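Local coordinates for ActII protein (Streptomyces coelicolor, PDB 2OPT) that is a TetR-like transcriptional repressor that probably binds DNA through a helix-turn-helix motif and takes up actinorhodin or its biosynthetic precursor (S)-DNPA, at residues 77-80 with 81-85; 87-90 with 91-95; 115-118 with 119-123; 139-142 with 143-147; 199-202 with 203-207. All coordinates share one frame; numbering follows the deposited sequence.

Interaction 1: residues 77-80 with 81-85; sequences EQVK and EMCRS
Arg84 N gives its hydrogen to Lys80 O at 2.8 Å, a helical i to i+4 bond, and the two side chains run alongside each other in the same direction. Lys80 CB sits over one face of the Arg84 guanidinium, 3.8 Å above the plane and toward its rim, while Lys80 CD comes within 3.8 Å of Arg84 NH1. The aliphatic part of the lysine is what touches; its NZ reaches back to Glu77 OE2 in a weak salt bridge of 3.4 Å, seen with one of two modelled Glu77 conformers. The guanidinium is claimed by Glu202 on helix 197-219, which bridges to NE. Replacing Arg84 by an alanine would probably leave the Glu202 carboxylate without this cation and Lys80 CB and CD without their partner on that side. On the inner side Val79 CG1 packs on Met82 CE at 4.1 Å; Met82 CG lies anti to its nitrogen (chi1 154°), which, with the bend at chi3, brings the terminal methyl beside the valine. Gln78, bonded through its amide to Glu69 and Glu71, also shares a water with one conformer of Glu81. Charge therefore collects on one flank of the helix and hydrocarbon on another, as in an amphipathic helix.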
loop_
_atom_site.group_PDB
_atom_site.type_symbol
_atom_site.label_atom_id
_atom_site.label_comp_id
_atom_site.label_asym_id
_atom_site.label_seq_id
_atom_site.Cartn_x
_atom_site.Cartn_y
_atom_site.Cartn_z
ATOM N N GLU A 77 1.586 8.163 21.386
ATOM C CA GLU A 77 0.385 7.418 21.606
ATOM C C GLU A 77 -0.833 8.071 20.910
ATOM O O GLU A 77 -1.749 7.391 20.542
ATOM C CB GLU A 77 0.171 7.239 23.109
ATOM C CG GLU A 77 1.264 6.396 23.769
ATOM C CD GLU A 77 1.226 4.903 23.348
ATOM O OE1 GLU A 77 0.170 4.252 23.530
ATOM O OE2 GLU A 77 2.253 4.378 22.857
ATOM N N GLN A 78 -0.832 9.398 20.741
ATOM C CA GLN A 78 -1.940 10.057 20.036
ATOM C C GLN A 78 -1.922 9.733 18.530
ATOM O O GLN A 78 -2.965 9.611 17.888
ATOM C CB GLN A 78 -1.893 11.567 20.250
ATOM C CG GLN A 78 -2.417 11.999 21.564
ATOM C CD GLN A 78 -2.690 13.478 21.627
ATOM O OE1 GLN A 78 -1.811 14.307 21.383
ATOM N NE2 GLN A 78 -3.883 13.819 22.069
ATOM N N VAL A 79 -0.722 9.650 17.958
ATOM C CA VAL A 79 -0.573 9.226 16.556
ATOM C C VAL A 79 -1.055 7.777 16.442
ATOM O O VAL A 79 -1.901 7.456 15.621
ATOM C CB VAL A 79 0.887 9.417 16.087
ATOM C CG1 VAL A 79 1.034 9.079 14.609
ATOM C CG2 VAL A 79 1.266 10.873 16.247
ATOM N N LYS A 80 -0.554 6.883 17.264
ATOM C CA LYS A 80 -1.158 5.549 17.325
ATOM C C LYS A 80 -2.663 5.564 17.357
ATOM O O LYS A 80 -3.311 4.864 16.559
ATOM C CB LYS A 80 -0.636 4.795 18.543
ATOM C CG LYS A 80 0.844 4.461 18.371
ATOM C CD LYS A 80 1.394 3.641 19.544
ATOM C CE LYS A 80 2.821 3.180 19.183
ATOM N NZ LYS A 80 3.325 2.411 20.336
ATOM N N GLU A 81 -3.220 6.346 18.284
ATOM C CA GLU A 81 -4.676 6.447 18.512
ATOM C C GLU A 81 -5.420 6.812 17.241
ATOM O O GLU A 81 -6.459 6.231 16.905
ATOM C CB GLU A 81 -4.993 7.529 19.555
ATOM C CG GLU A 81 -6.483 7.995 19.531
ATOM C CD GLU A 81 -6.798 9.242 20.390
ATOM O OE1 GLU A 81 -5.927 9.738 21.123
ATOM O OE2 GLU A 81 -7.964 9.700 20.335
ATOM N N MET A 82 -4.911 7.836 16.561
ATOM C CA MET A 82 -5.498 8.312 15.315
ATOM C C MET A 82 -5.410 7.263 14.212
ATOM O O MET A 82 -6.315 7.139 13.387
ATOM C CB MET A 82 -4.813 9.606 14.867
ATOM C CG MET A 82 -4.875 9.865 13.372
ATOM S SD MET A 82 -3.670 11.096 12.841
ATOM C CE MET A 82 -2.300 10.046 12.365
ATOM N N CYS A 83 -4.315 6.507 14.202
ATOM C CA CYS A 83 -4.126 5.449 13.215
ATOM C C CYS A 83 -5.063 4.277 13.481
ATOM O O CYS A 83 -5.612 3.683 12.553
ATOM C CB CYS A 83 -2.674 4.972 13.211
ATOM S SG CYS A 83 -1.514 6.112 12.423
ATOM N N ARG A 84 -5.240 3.948 14.757
ATOM C CA ARG A 84 -6.145 2.878 15.156
ATOM C C ARG A 84 -7.587 3.226 14.803
ATOM O O ARG A 84 -8.382 2.353 14.453
ATOM C CB ARG A 84 -6.020 2.602 16.655
ATOM C CG ARG A 84 -4.766 1.831 17.043
ATOM C CD ARG A 84 -4.780 1.455 18.519
ATOM N NE ARG A 84 -3.436 1.230 19.043
ATOM C CZ ARG A 84 -2.923 1.877 20.085
ATOM N NH1 ARG A 84 -1.691 1.606 20.495
ATOM N NH2 ARG A 84 -3.640 2.794 20.719
ATOM N N SER A 85 -7.916 4.510 14.895
ATOM C CA SER A 85 -9.252 5.009 14.502
ATOM C C SER A 85 -9.559 4.851 13.010
ATOM O O SER A 85 -10.655 4.450 12.601
ATOM C CB SER A 85 -9.387 6.497 14.897
ATOM O OG SER A 85 -10.755 6.927 14.910
HETATM O O HOH W 1 -5.914 11.868 22.984
#

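Interaction 2: residues 87-90 with 91-95; sequences RRMF and LAHRD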
loop_
_atom_site.group_PDB
_atom_site.type_symbol
_atom_site.label_atom_id
_atom_site.label_comp_id
_atom_site.label_asym_id
_atom_site.label_seq_id
_atom_site.Cartn_x
_atom_site.Cartn_y
_atom_site.Cartn_z
ATOM N N ARG A 87 -8.103 2.602 11.150
ATOM C CA ARG A 87 -8.180 1.174 10.931
ATOM C C ARG A 87 -9.549 0.660 11.289
ATOM O O ARG A 87 -10.109 -0.175 10.601
ATOM C CB ARG A 87 -7.089 0.450 11.762
ATOM C CG ARG A 87 -7.158 -1.077 11.671
ATOM C CD ARG A 87 -6.274 -1.798 12.739
ATOM N NE ARG A 87 -6.128 -3.249 12.483
ATOM C CZ ARG A 87 -5.963 -4.141 13.439
ATOM N NH1 ARG A 87 -5.922 -3.767 14.712
ATOM N NH2 ARG A 87 -5.857 -5.406 13.126
ATOM N N ARG A 88 -10.087 1.168 12.394
ATOM C CA ARG A 88 -11.407 0.795 12.908
ATOM C C ARG A 88 -12.458 1.033 11.826
ATOM O O ARG A 88 -13.319 0.196 11.561
ATOM C CB ARG A 88 -11.672 1.673 14.128
ATOM C CG ARG A 88 -12.912 1.374 14.983
ATOM C CD ARG A 88 -12.782 2.152 16.270
ATOM N NE ARG A 88 -11.654 1.658 17.034
ATOM C CZ ARG A 88 -10.714 2.415 17.589
ATOM N NH1 ARG A 88 -9.717 1.823 18.247
ATOM N NH2 ARG A 88 -10.812 3.742 17.549
ATOM N N MET A 89 -12.352 2.202 11.184
ATOM C CA MET A 89 -13.323 2.657 10.184
ATOM C C MET A 89 -13.350 1.704 9.004
ATOM O O MET A 89 -14.382 1.256 8.608
ATOM C CB MET A 89 -12.961 4.081 9.715
ATOM C CG MET A 89 -13.853 4.614 8.589
ATOM S SD MET A 89 -13.047 5.929 7.662
ATOM C CE MET A 89 -11.811 5.058 6.696
ATOM N N PHE A 90 -12.174 1.414 8.433
ATOM C CA PHE A 90 -12.024 0.402 7.361
ATOM C C PHE A 90 -12.608 -0.965 7.747
ATOM O O PHE A 90 -13.331 -1.570 6.971
ATOM C CB PHE A 90 -10.561 0.243 7.014
ATOM C CG PHE A 90 -10.015 1.399 6.176
ATOM C CD1 PHE A 90 -10.685 1.816 5.040
ATOM C CD2 PHE A 90 -8.854 2.062 6.546
ATOM C CE1 PHE A 90 -10.170 2.892 4.252
ATOM C CE2 PHE A 90 -8.356 3.127 5.776
ATOM C CZ PHE A 90 -9.022 3.528 4.652
ATOM N N LEU A 91 -12.337 -1.409 8.960
ATOM C CA LEU A 91 -12.834 -2.707 9.456
ATOM C C LEU A 91 -14.345 -2.728 9.594
ATOM O O LEU A 91 -14.976 -3.805 9.538
ATOM C CB LEU A 91 -12.153 -3.121 10.776
ATOM C CG LEU A 91 -10.646 -3.444 10.664
ATOM C CD1 LEU A 91 -10.074 -3.992 11.947
ATOM C CD2 LEU A 91 -10.354 -4.390 9.538
ATOM N N ALA A 92 -14.934 -1.551 9.758
ATOM C CA ALA A 92 -16.375 -1.402 9.888
ATOM C C ALA A 92 -17.067 -1.450 8.510
ATOM O O ALA A 92 -18.241 -1.780 8.418
ATOM C CB ALA A 92 -16.678 -0.093 10.582
ATOM N N HIS A 93 -16.326 -1.132 7.447
ATOM C CA HIS A 93 -16.916 -0.851 6.134
ATOM C C HIS A 93 -16.317 -1.673 5.023
ATOM O O HIS A 93 -15.218 -1.354 4.491
ATOM C CB HIS A 93 -16.896 0.666 5.782
ATOM C CG HIS A 93 -17.648 1.514 6.772
ATOM N ND1 HIS A 93 -19.020 1.510 6.852
ATOM C CD2 HIS A 93 -17.220 2.337 7.759
ATOM C CE1 HIS A 93 -19.412 2.306 7.825
ATOM N NE2 HIS A 93 -18.343 2.813 8.398
ATOM N N ARG A 94 -17.089 -2.687 4.641
ATOM C CA ARG A 94 -16.770 -3.614 3.576
ATOM C C ARG A 94 -16.309 -2.866 2.340
ATOM O O ARG A 94 -17.068 -2.005 1.837
ATOM C CB ARG A 94 -18.040 -4.396 3.212
ATOM C CG ARG A 94 -17.901 -5.348 2.016
ATOM C CD ARG A 94 -18.863 -6.516 2.099
ATOM N NE ARG A 94 -18.790 -7.342 0.901
ATOM C CZ ARG A 94 -19.599 -8.362 0.617
ATOM N NH1 ARG A 94 -20.579 -8.750 1.453
ATOM N NH2 ARG A 94 -19.416 -9.005 -0.515
ATOM N N ASP A 95 -15.110 -3.170 1.853
ATOM C CA ASP A 95 -14.714 -2.789 0.502
ATOM C C ASP A 95 -14.246 -1.339 0.453
ATOM O O ASP A 95 -14.014 -0.788 -0.623
ATOM C CB ASP A 95 -15.871 -3.003 -0.476
ATOM C CG ASP A 95 -15.804 -4.348 -1.173
ATOM O OD1 ASP A 95 -14.778 -5.044 -1.025
ATOM O OD2 ASP A 95 -16.777 -4.707 -1.868
#
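Leu91 meets Arg87 in two ways, through the backbone and through a hydrocarbon branch laid on the arginine. The backbone bonds come first: Leu91 N donates to Arg87 O at 3.0 Å with an N-H...O angle of 159°, the last regular i to i+4 bond across this junction. Next, Ala92 N splits its hydrogen weakly between Arg88 O and Met89 O. His93 N then bonds to Phe90 O, an i to i+3 link of 3.1 Å in which the donor stands above the carbonyl plane. The turn is thus tightening as the chain leaves helix 75-92, and Asp95 stands at the N-cap position of the next helix without a capping bond from its side chain.

Among the van der Waals contacts, Leu91 CD1 lies over one face of the Arg87 guanidinium, 4.1 Å from NE and as far from CG. Arg87 has CG anti to the backbone nitrogen (chi1 176°) and stays extended to NE, running out past the leucine toward its salt bridge with Asp198. The imidazole is a separate case: His93 CD2 comes to 3.2 Å from the backbone Met89 O, which stands oblique to the ring, a close approach rather than a bond. Both imidazole nitrogens are satisfied, by Glu64 and Asp20.

Phe90 faces inward, against Leu96, Ala97 and Ala100 of helix 96-100 and against Thr143 and Ala146 of helix 128-150. Arg87 leans on Phe201 of helix 197-219, while Met89, in one of two conformers, rests on Leu62, Glu64 and Val65, in the link between helix 50-61 and helix 75-92.

Interaction 3: residues 115-118 with 119-123; sequences ERTM and NLLRS
Helix 108-123, in the ligand-binding and dimerisation region of a TetR-type repressor, brings Thr117 and Leu121 together one turn apart near its C-terminal end. Their side chains lie side by side and point the same way, with Thr117 CG2 3.7 Å from Leu121 CD1. The methyl faces the leucine because it sits anti to the backbone nitrogen, while OG1, at chi1 -66°, turns beside that nitrogen and bonds back to Gly113 O. Leu121 CD1 is shared: Met118 SD touches it at 4.1 Å from a chain bent at chi2. In the backbone of the same turn Leu121 N bonds almost straight to Thr117 O, 2.9 Å with an N-H...O angle of 170°. In the last turn Ser123 OG donates to Leu120 O at 2.6 Å, binding the serine side chain to the helix backbone, and that carbonyl also receives Trp75 NE1.

Glu115, Asn119 and Arg122 form a polar stripe directed at the second subunit, where each bonds Asn184 and Glu115 also takes the Leu185 amide. On the inward side Thr117 and Leu120 pack on Met82 and Gln78 of helix 75-92. Leu121 packs on Trp75 of that helix and on Leu138 of helix 128-150.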
loop_
_atom_site.group_PDB
_atom_site.type_symbol
_atom_site.label_atom_id
_atom_site.label_comp_id
_atom_site.label_asym_id
_atom_site.label_seq_id
_atom_site.Cartn_x
_atom_site.Cartn_y
_atom_site.Cartn_z
ATOM N N GLU A 115 -6.246 18.425 8.161
ATOM C CA GLU A 115 -5.815 19.563 8.965
ATOM C C GLU A 115 -5.437 19.151 10.384
ATOM O O GLU A 115 -4.423 19.556 10.908
ATOM C CB GLU A 115 -6.907 20.621 8.958
ATOM C CG GLU A 115 -6.606 21.929 9.741
ATOM C CD GLU A 115 -5.407 22.682 9.277
ATOM O OE1 GLU A 115 -5.058 22.666 8.083
ATOM O OE2 GLU A 115 -4.818 23.366 10.140
ATOM N N ARG A 116 -6.319 18.429 11.062
ATOM C CA ARG A 116 -6.062 17.980 12.392
ATOM C C ARG A 116 -4.868 17.036 12.456
ATOM O O ARG A 116 -4.033 17.153 13.365
ATOM C CB ARG A 116 -7.344 17.312 12.929
ATOM C CG ARG A 116 -8.503 18.359 13.060
ATOM C CD ARG A 116 -9.784 17.715 13.582
ATOM N NE ARG A 116 -9.565 17.254 14.948
ATOM C CZ ARG A 116 -9.598 18.032 16.031
ATOM N NH1 ARG A 116 -9.821 19.362 15.926
ATOM N NH2 ARG A 116 -9.382 17.478 17.244
ATOM N N THR A 117 -4.758 16.121 11.486
ATOM C CA THR A 117 -3.613 15.220 11.406
ATOM C C THR A 117 -2.314 16.018 11.319
ATOM O O THR A 117 -1.369 15.814 12.093
ATOM C CB THR A 117 -3.728 14.294 10.164
ATOM O OG1 THR A 117 -4.849 13.403 10.320
ATOM C CG2 THR A 117 -2.443 13.434 9.974
ATOM N N MET A 118 -2.250 16.943 10.387
ATOM C CA MET A 118 -1.051 17.714 10.254
ATOM C C MET A 118 -0.804 18.566 11.490
ATOM O O MET A 118 0.338 18.741 11.880
ATOM C CB MET A 118 -1.160 18.624 9.035
ATOM C CG MET A 118 -1.139 17.821 7.749
ATOM S SD MET A 118 0.360 16.811 7.573
ATOM C CE MET A 118 -0.258 15.516 6.532
ATOM N N ASN A 119 -1.858 19.122 12.093
ATOM C CA ASN A 119 -1.677 19.826 13.339
ATOM C C ASN A 119 -0.960 18.918 14.333
ATOM O O ASN A 119 0.011 19.350 14.983
ATOM C CB ASN A 119 -3.011 20.358 13.905
ATOM C CG ASN A 119 -2.813 21.502 14.879
ATOM O OD1 ASN A 119 -2.064 22.426 14.623
ATOM N ND2 ASN A 119 -3.510 21.453 15.988
ATOM N N LEU A 120 -1.417 17.672 14.468
ATOM C CA LEU A 120 -0.831 16.756 15.472
ATOM C C LEU A 120 0.631 16.430 15.153
ATOM O O LEU A 120 1.493 16.426 16.035
ATOM C CB LEU A 120 -1.601 15.439 15.513
ATOM C CG LEU A 120 -1.267 14.378 16.596
ATOM C CD1 LEU A 120 -1.260 14.958 18.007
ATOM C CD2 LEU A 120 -2.208 13.174 16.512
ATOM N N LEU A 121 0.888 16.111 13.897
ATOM C CA LEU A 121 2.248 15.750 13.446
ATOM C C LEU A 121 3.257 16.866 13.681
ATOM O O LEU A 121 4.293 16.657 14.305
ATOM C CB LEU A 121 2.242 15.284 11.991
ATOM C CG LEU A 121 1.463 13.977 11.721
ATOM C CD1 LEU A 121 1.212 13.742 10.214
ATOM C CD2 LEU A 121 2.048 12.719 12.390
ATOM N N ARG A 122 2.939 18.064 13.227
ATOM C CA ARG A 122 3.763 19.236 13.523
ATOM C C ARG A 122 3.944 19.567 14.999
ATOM O O ARG A 122 4.996 20.049 15.413
ATOM C CB ARG A 122 3.237 20.468 12.783
ATOM C CG ARG A 122 3.217 20.271 11.293
ATOM C CD ARG A 122 3.894 21.396 10.597
ATOM N NE ARG A 122 2.921 22.413 10.306
ATOM C CZ ARG A 122 3.174 23.676 9.981
ATOM N NH1 ARG A 122 4.429 24.130 9.877
ATOM N NH2 ARG A 122 2.134 24.484 9.769
ATOM N N SER A 123 2.916 19.358 15.798
ATOM C CA SER A 123 3.014 19.590 17.228
ATOM C C SER A 123 4.114 18.733 17.850
ATOM O O SER A 123 4.612 19.061 18.898
ATOM C CB SER A 123 1.690 19.314 17.902
ATOM O OG SER A 123 1.563 17.925 18.099
#

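Interaction 4: residues 139-142 with 143-147; sequences STFV and TAEAL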
loop_
_atom_site.group_PDB
_atom_site.type_symbol
_atom_site.label_atom_id
_atom_site.label_comp_id
_atom_site.label_asym_id
_atom_site.label_seq_id
_atom_site.Cartn_x
_atom_site.Cartn_y
_atom_site.Cartn_z
ATOM N N SER A 139 -1.096 7.061 6.544
ATOM C CA SER A 139 -2.364 6.735 5.945
ATOM C C SER A 139 -2.238 5.604 4.939
ATOM O O SER A 139 -3.112 4.745 4.865
ATOM C CB SER A 139 -3.083 7.976 5.402
ATOM O OG SER A 139 -2.539 8.379 4.146
ATOM N N THR A 140 -1.154 5.618 4.145
ATOM C CA THR A 140 -0.825 4.562 3.208
ATOM C C THR A 140 -0.658 3.204 3.879
ATOM O O THR A 140 -1.176 2.213 3.406
ATOM C CB THR A 140 0.423 4.998 2.390
ATOM O OG1 THR A 140 0.003 6.056 1.525
ATOM C CG2 THR A 140 0.979 3.873 1.531
ATOM N N PHE A 141 -0.016 3.185 5.032
ATOM C CA PHE A 141 0.261 1.963 5.714
ATOM C C PHE A 141 -1.035 1.413 6.305
ATOM O O PHE A 141 -1.323 0.229 6.198
ATOM C CB PHE A 141 1.249 2.293 6.843
ATOM C CG PHE A 141 1.222 1.301 7.976
ATOM C CD1 PHE A 141 1.820 0.043 7.831
ATOM C CD2 PHE A 141 0.572 1.606 9.177
ATOM C CE1 PHE A 141 1.743 -0.921 8.890
ATOM C CE2 PHE A 141 0.521 0.676 10.211
ATOM C CZ PHE A 141 1.089 -0.601 10.046
ATOM N N VAL A 142 -1.805 2.277 6.969
ATOM C CA VAL A 142 -3.076 1.857 7.558
ATOM C C VAL A 142 -4.030 1.297 6.467
ATOM O O VAL A 142 -4.665 0.240 6.650
ATOM C CB VAL A 142 -3.772 3.006 8.281
ATOM C CG1 VAL A 142 -5.161 2.606 8.650
ATOM C CG2 VAL A 142 -2.983 3.441 9.508
ATOM N N THR A 143 -4.106 1.991 5.339
ATOM C CA THR A 143 -4.986 1.595 4.262
ATOM C C THR A 143 -4.569 0.253 3.642
ATOM O O THR A 143 -5.438 -0.598 3.408
ATOM C CB THR A 143 -5.074 2.714 3.183
ATOM O OG1 THR A 143 -5.461 3.929 3.840
ATOM C CG2 THR A 143 -6.135 2.352 2.079
ATOM N N ALA A 144 -3.264 0.063 3.380
ATOM C CA ALA A 144 -2.733 -1.228 2.882
ATOM C C ALA A 144 -3.024 -2.375 3.824
ATOM O O ALA A 144 -3.464 -3.448 3.403
ATOM C CB ALA A 144 -1.202 -1.141 2.632
ATOM N N GLU A 145 -2.722 -2.187 5.103
ATOM C CA GLU A 145 -3.040 -3.227 6.094
ATOM C C GLU A 145 -4.521 -3.605 6.047
ATOM O O GLU A 145 -4.865 -4.769 6.031
ATOM C CB GLU A 145 -2.667 -2.789 7.501
ATOM C CG GLU A 145 -1.167 -2.808 7.813
ATOM C CD GLU A 145 -0.547 -4.212 7.736
ATOM O OE1 GLU A 145 -1.204 -5.182 8.182
ATOM O OE2 GLU A 145 0.587 -4.348 7.224
ATOM N N ALA A 146 -5.390 -2.605 6.023
ATOM C CA ALA A 146 -6.827 -2.845 5.990
ATOM C C ALA A 146 -7.205 -3.641 4.781
ATOM O O ALA A 146 -7.969 -4.595 4.896
ATOM C CB ALA A 146 -7.596 -1.511 5.998
ATOM N N LEU A 147 -6.664 -3.265 3.620
ATOM C CA LEU A 147 -7.054 -3.887 2.375
ATOM C C LEU A 147 -6.777 -5.367 2.513
ATOM O O LEU A 147 -7.543 -6.203 2.049
ATOM C CB LEU A 147 -6.287 -3.265 1.207
ATOM C CG LEU A 147 -6.574 -3.586 -0.253
ATOM C CD1 LEU A 147 -8.061 -3.583 -0.567
ATOM C CD2 LEU A 147 -5.840 -2.562 -1.130
#
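Glu145 brings its CG methylene obliquely against the ring of Phe141, one turn earlier, in an off-centre CH-pi contact: CG is 4.1 Å from the ring centroid and 30° off the normal. The closest ring atom is Phe141 CE1, 3.6 Å from Glu145 CG. Phe141 carries CG anti to the backbone nitrogen, which tips the ring along the helix toward the glutamate. Glu145 is bent at chi2, and its carboxylate plane stands 42° from the ring plane. The acid is buried but well served: OE1 forms a salt bridge with Arg200 and OE2 bonds Tyr133 OH of the second subunit. With a cation and a hydroxyl on it, the glutamate would be expected to stay ionised.

On another flank Ser139 O is gripped by two donors of one residue, Thr143 N at 3.0 Å and Thr143 OG1 at 2.7 Å, reaching it from opposite faces of the carbonyl plane. The hydroxyl can do this because chi1 of -54° sets it beside the threonine's own nitrogen, facing back up the helix. A valine here would keep the branched shape but would probably leave Ser139 O with the backbone N-H as its one remaining partner of the two.

Val142 packs on Cys83 and Leu86 of helix 75-92. Toward helix 197-219, the Phe141 ring meets that of Phe201, and Tyr133 of the second subunit packs on it too.

Interaction 5: residues 199-202 with 203-207; sequences RRFE and LGLEI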
loop_
_atom_site.group_PDB
_atom_site.type_symbol
_atom_site.label_atom_id
_atom_site.label_comp_id
_atom_site.label_asym_id
_atom_site.label_seq_id
_atom_site.Cartn_x
_atom_site.Cartn_y
_atom_site.Cartn_z
ATOM N N ARG A 199 -1.023 -7.788 15.397
ATOM C CA ARG A 199 0.371 -7.789 15.682
ATOM C C ARG A 199 1.082 -7.035 14.585
ATOM O O ARG A 199 1.845 -6.161 14.910
ATOM C CB ARG A 199 0.899 -9.225 15.819
ATOM C CG ARG A 199 2.382 -9.346 16.260
ATOM C CD ARG A 199 2.695 -8.546 17.537
ATOM N NE ARG A 199 4.122 -8.680 17.849
ATOM C CZ ARG A 199 4.868 -7.804 18.526
ATOM N NH1 ARG A 199 4.346 -6.677 19.006
ATOM N NH2 ARG A 199 6.157 -8.073 18.723
ATOM N N ARG A 200 0.808 -7.339 13.307
ATOM C CA ARG A 200 1.436 -6.621 12.167
ATOM C C ARG A 200 1.108 -5.149 12.271
ATOM O O ARG A 200 1.963 -4.315 12.259
ATOM C CB ARG A 200 0.854 -7.073 10.825
ATOM C CG ARG A 200 1.153 -8.470 10.366
ATOM C CD ARG A 200 0.183 -8.895 9.209
ATOM N NE ARG A 200 0.336 -8.055 8.025
ATOM C CZ ARG A 200 1.359 -8.150 7.170
ATOM N NH1 ARG A 200 2.311 -9.061 7.376
ATOM N NH2 ARG A 200 1.444 -7.330 6.119
ATOM N N PHE A 201 -0.157 -4.825 12.446
ATOM C CA PHE A 201 -0.525 -3.425 12.603
ATOM C C PHE A 201 0.274 -2.689 13.702
ATOM O O PHE A 201 0.760 -1.587 13.487
ATOM C CB PHE A 201 -2.010 -3.265 12.884
ATOM C CG PHE A 201 -2.484 -1.853 12.718
ATOM C CD1 PHE A 201 -2.631 -1.307 11.472
ATOM C CD2 PHE A 201 -2.745 -1.069 13.840
ATOM C CE1 PHE A 201 -3.033 0.008 11.322
ATOM C CE2 PHE A 201 -3.166 0.256 13.711
ATOM C CZ PHE A 201 -3.325 0.784 12.467
ATOM N N GLU A 202 0.396 -3.280 14.887
ATOM C CA GLU A 202 1.073 -2.555 15.950
ATOM C C GLU A 202 2.577 -2.437 15.702
ATOM O O GLU A 202 3.149 -1.347 15.874
ATOM C CB GLU A 202 0.723 -3.108 17.341
ATOM C CG GLU A 202 -0.757 -2.864 17.784
ATOM C CD GLU A 202 -1.229 -1.391 17.908
ATOM O OE1 GLU A 202 -0.503 -0.476 18.396
ATOM O OE2 GLU A 202 -2.402 -1.170 17.544
ATOM N N LEU A 203 3.204 -3.510 15.199
ATOM C CA LEU A 203 4.604 -3.446 14.823
ATOM C C LEU A 203 4.850 -2.355 13.793
ATOM O O LEU A 203 5.776 -1.565 13.959
ATOM C CB LEU A 203 5.092 -4.785 14.217
ATOM C CG LEU A 203 5.615 -5.827 15.162
ATOM C CD1 LEU A 203 5.912 -7.174 14.448
ATOM C CD2 LEU A 203 6.892 -5.272 15.827
ATOM N N GLY A 204 4.073 -2.317 12.715
ATOM C CA GLY A 204 4.312 -1.288 11.667
ATOM C C GLY A 204 4.070 0.115 12.216
ATOM O O GLY A 204 4.750 1.055 11.865
ATOM N N LEU A 205 3.035 0.291 13.046
ATOM C CA LEU A 205 2.834 1.565 13.732
ATOM C C LEU A 205 4.074 1.989 14.563
ATOM O O LEU A 205 4.526 3.096 14.441
ATOM C CB LEU A 205 1.576 1.453 14.650
ATOM C CG LEU A 205 0.688 2.650 14.867
ATOM C CD1 LEU A 205 0.385 3.322 13.562
ATOM C CD2 LEU A 205 -0.634 2.185 15.632
ATOM N N GLU A 206 4.582 1.084 15.407
ATOM C CA GLU A 206 5.760 1.334 16.241
ATOM C C GLU A 206 6.924 1.768 15.370
ATOM O O GLU A 206 7.578 2.790 15.634
ATOM C CB GLU A 206 6.124 0.048 16.994
ATOM C CG GLU A 206 5.233 -0.191 18.209
ATOM C CD GLU A 206 5.508 -1.479 18.962
ATOM O OE1 GLU A 206 6.475 -2.233 18.626
ATOM O OE2 GLU A 206 4.735 -1.726 19.926
ATOM N N ILE A 207 7.161 0.993 14.314
ATOM C CA ILE A 207 8.265 1.234 13.427
ATOM C C ILE A 207 8.186 2.642 12.845
ATOM O O ILE A 207 9.153 3.375 12.898
ATOM C CB ILE A 207 8.349 0.173 12.312
ATOM C CG1 ILE A 207 8.751 -1.188 12.915
ATOM C CG2 ILE A 207 9.327 0.604 11.244
ATOM C CD1 ILE A 207 8.537 -2.373 12.012
HETATM O O HOH W 2 7.123 -4.797 19.978
#
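With CG anti to the backbone nitrogen (chi1 -175°) and a bend at chi2 of 52°, Arg199 folds its guanidinium along the helix and over Leu203. Leu203 CG lies 4.0 Å above the guanidinium plane, over its centre, and the two methyls spread across the same face: CD1 is 4.1 Å from Arg199 NE, and CD2 is as far from NH2. A branched apolar side chain thus covers one flat face of the cation while the N-H groups stay directed outward in their plane. NE bridges to Glu129 of the second subunit. A water at the edge of the group links NH1, weakly, to Glu206 OE1 in one of its two modelled conformers.

Phe201, likewise turned so that CG is opposite its nitrogen, meets Leu205 obliquely, CE2 to CD2 at 3.7 Å. Glu202, partner of Arg84, runs alongside Leu205 and brings OE1 to 3.8 Å from the same CD2, though this too holds for one of two conformers. The backbone is very regular, Leu203 N to Arg199 O and Gly204 N to Arg200 O both having N-H...O angles of 175°.

Leu203 also packs on Tyr133 of the second subunit, next to the Arg199-Glu129 bridge. Covered by hydrocarbon and held at its edge, the guanidinium probably has little freedom to turn, and the intersubunit charge pair forms against an apolar backing.

All five are local contacts between adjoining turns, in series along the chain; four lie within one helix, and interaction 2 runs off the end of helix 75-92. Interactions 1 and 2 are successive parts of that helix, centres 15 Å apart. It is the common neighbour: interaction 1 touches interactions 3, 4 and 5, each centred 12 to 13 Å away, and interaction 2 touches 4 and 5. Interaction 3 does not touch 2, 4 or 5, its nearest atoms being about 11, 7 and 10 Å from them. Helices 108-123, 128-150 and 197-219 reach the second subunit, so the central helix is joined to the dimer interface through its neighbours, without touching that subunit at these contacts.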